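Local coordinates for RIM-binding protein, isoform F (PDB 6Q9M) that probably couples synaptic vesicle recruitment to release sites at the active zone, its central region forming an array of fibronectin type III domains, at residues S111-C115 against S116-I120. Residues are numbered along the deposited sequence; the frame is centred on the assembly and turned at random.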
loop_
_atom_site.group_PDB
_atom_site.type_symbol
_atom_site.label_atom_id
_atom_site.label_comp_id
_atom_site.label_asym_id
_atom_site.label_seq_id
_atom_site.Cartn_x
_atom_site.Cartn_y
_atom_site.Cartn_z
ATOM N N SER A 111 -6.087 1.357 -4.281
ATOM C CA SER A 111 -5.895 2.748 -4.672
ATOM C C SER A 111 -6.272 2.891 -6.139
ATOM O O SER A 111 -6.600 1.909 -6.812
ATOM C CB SER A 111 -4.457 3.213 -4.417
ATOM O OG SER A 111 -3.556 2.504 -5.249
ATOM N N HIS A 112 -6.228 4.132 -6.630
ATOM C CA HIS A 112 -6.592 4.442 -8.013
ATOM C C HIS A 112 -7.919 3.772 -8.376
ATOM O O HIS A 112 -8.048 3.062 -9.378
ATOM C CB HIS A 112 -5.475 4.038 -8.974
ATOM C CG HIS A 112 -4.208 4.816 -8.788
ATOM N ND1 HIS A 112 -3.152 4.355 -8.028
ATOM C CD2 HIS A 112 -3.824 6.023 -9.270
ATOM C CE1 HIS A 112 -2.172 5.241 -8.055
ATOM N NE2 HIS A 112 -2.555 6.262 -8.801
ATOM N N ILE A 113 -8.902 3.967 -7.511
ATOM C CA ILE A 113 -10.187 3.302 -7.651
ATOM C C ILE A 113 -11.021 4.027 -8.696
ATOM O O ILE A 113 -11.139 5.255 -8.665
ATOM C CB ILE A 113 -10.910 3.258 -6.295
ATOM C CG1 ILE A 113 -10.051 2.500 -5.271
ATOM C CG2 ILE A 113 -12.319 2.658 -6.453
ATOM C CD1 ILE A 113 -10.659 2.433 -3.880
ATOM N N THR A 114 -11.600 3.273 -9.620
ATOM C CA THR A 114 -12.564 3.805 -10.571
ATOM C C THR A 114 -13.879 3.036 -10.406
ATOM O O THR A 114 -14.047 2.240 -9.472
ATOM C CB THR A 114 -12.035 3.718 -12.010
ATOM O OG1 THR A 114 -11.946 2.343 -12.419
ATOM C CG2 THR A 114 -10.683 4.360 -12.114
ATOM N N CYS A 115 -14.810 3.247 -11.335
ATOM C CA CYS A 115 -16.068 2.506 -11.274
ATOM C C CYS A 115 -15.899 1.040 -11.650
ATOM O O CYS A 115 -16.803 0.238 -11.390
ATOM C CB CYS A 115 -17.126 3.149 -12.166
ATOM S SG CYS A 115 -16.516 3.580 -13.776
ATOM N N SER A 116 -14.777 0.669 -12.274
ATOM C CA SER A 116 -14.614 -0.687 -12.769
ATOM C C SER A 116 -13.268 -1.314 -12.433
ATOM O O SER A 116 -12.993 -2.427 -12.903
ATOM C CB SER A 116 -14.795 -0.711 -14.279
ATOM O OG SER A 116 -13.682 -0.082 -14.868
ATOM N N SER A 117 -12.422 -0.652 -11.649
ATOM C CA SER A 117 -11.067 -1.150 -11.466
ATOM C C SER A 117 -10.443 -0.525 -10.226
ATOM O O SER A 117 -10.933 0.470 -9.690
ATOM C CB SER A 117 -10.215 -0.853 -12.694
ATOM O OG SER A 117 -9.941 0.538 -12.767
ATOM N N ALA A 118 -9.325 -1.111 -9.799
ATOM C CA ALA A 118 -8.566 -0.616 -8.659
ATOM C C ALA A 118 -7.152 -1.172 -8.746
ATOM O O ALA A 118 -6.928 -2.239 -9.322
ATOM C CB ALA A 118 -9.220 -1.010 -7.324
ATOM N N VAL A 119 -6.195 -0.427 -8.209
ATOM C CA VAL A 119 -4.827 -0.916 -8.072
ATOM C C VAL A 119 -4.689 -1.491 -6.668
ATOM O O VAL A 119 -4.976 -0.808 -5.676
ATOM C CB VAL A 119 -3.793 0.192 -8.344
ATOM C CG1 VAL A 119 -2.392 -0.182 -7.793
ATOM C CG2 VAL A 119 -3.707 0.468 -9.841
ATOM N N ILE A 120 -4.268 -2.749 -6.591
ATOM C CA ILE A 120 -4.090 -3.469 -5.336
ATOM C C ILE A 120 -2.599 -3.587 -5.070
ATOM O O ILE A 120 -1.865 -4.138 -5.896
ATOM C CB ILE A 120 -4.717 -4.876 -5.385
ATOM C CG1 ILE A 120 -6.176 -4.831 -5.870
ATOM C CG2 ILE A 120 -4.559 -5.563 -4.031
ATOM C CD1 ILE A 120 -7.110 -4.070 -4.964
HETATM O O HOH W 1 -2.863 0.290 -3.803
HETATM O O HOH W 2 -7.563 1.310 -11.133
#
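Thr114 and Ser117 meet hydroxyl to hydroxyl because each first torsion (chi1 68° and 71°) sets the oxygen between its own backbone N and carbonyl carbon, and the two oxygens come together across the turn, Thr114 OG1 lying 2.7 Å from Ser117 OG. Thr114 OG1 also accepts from the amide of Ser116, a longer bond of 3.3 Å between N and OG1, the bond of an ST turn. The backbone closes the turn as well: the N-H of Thr114 donates to Ser117 O, N to O 2.9 Å. Replacing Thr114 by an alanine would remove OG1 and probably leave Ser117 OG and the Ser116 amide without their shared partner, the bend then being less firmly held. Ser117 OG has a second mate in a water that donates to His112 O, bridging the two arms where their direct pairing lapses. Beyond, Ser111 and Val119 form an antiparallel hydrogen-bonded pair, and another water links Ser111 OG to Val119 O. Ile113 CG1 rests against Ala118 CB at 4.2 Å, and both side chains also touch Phe201 of strand 198-202. The arrangement is a β-hairpin joining adjacent antiparallel strands 106-111 and 118-123, as in the A-B connection of a fibronectin type III β-sandwich.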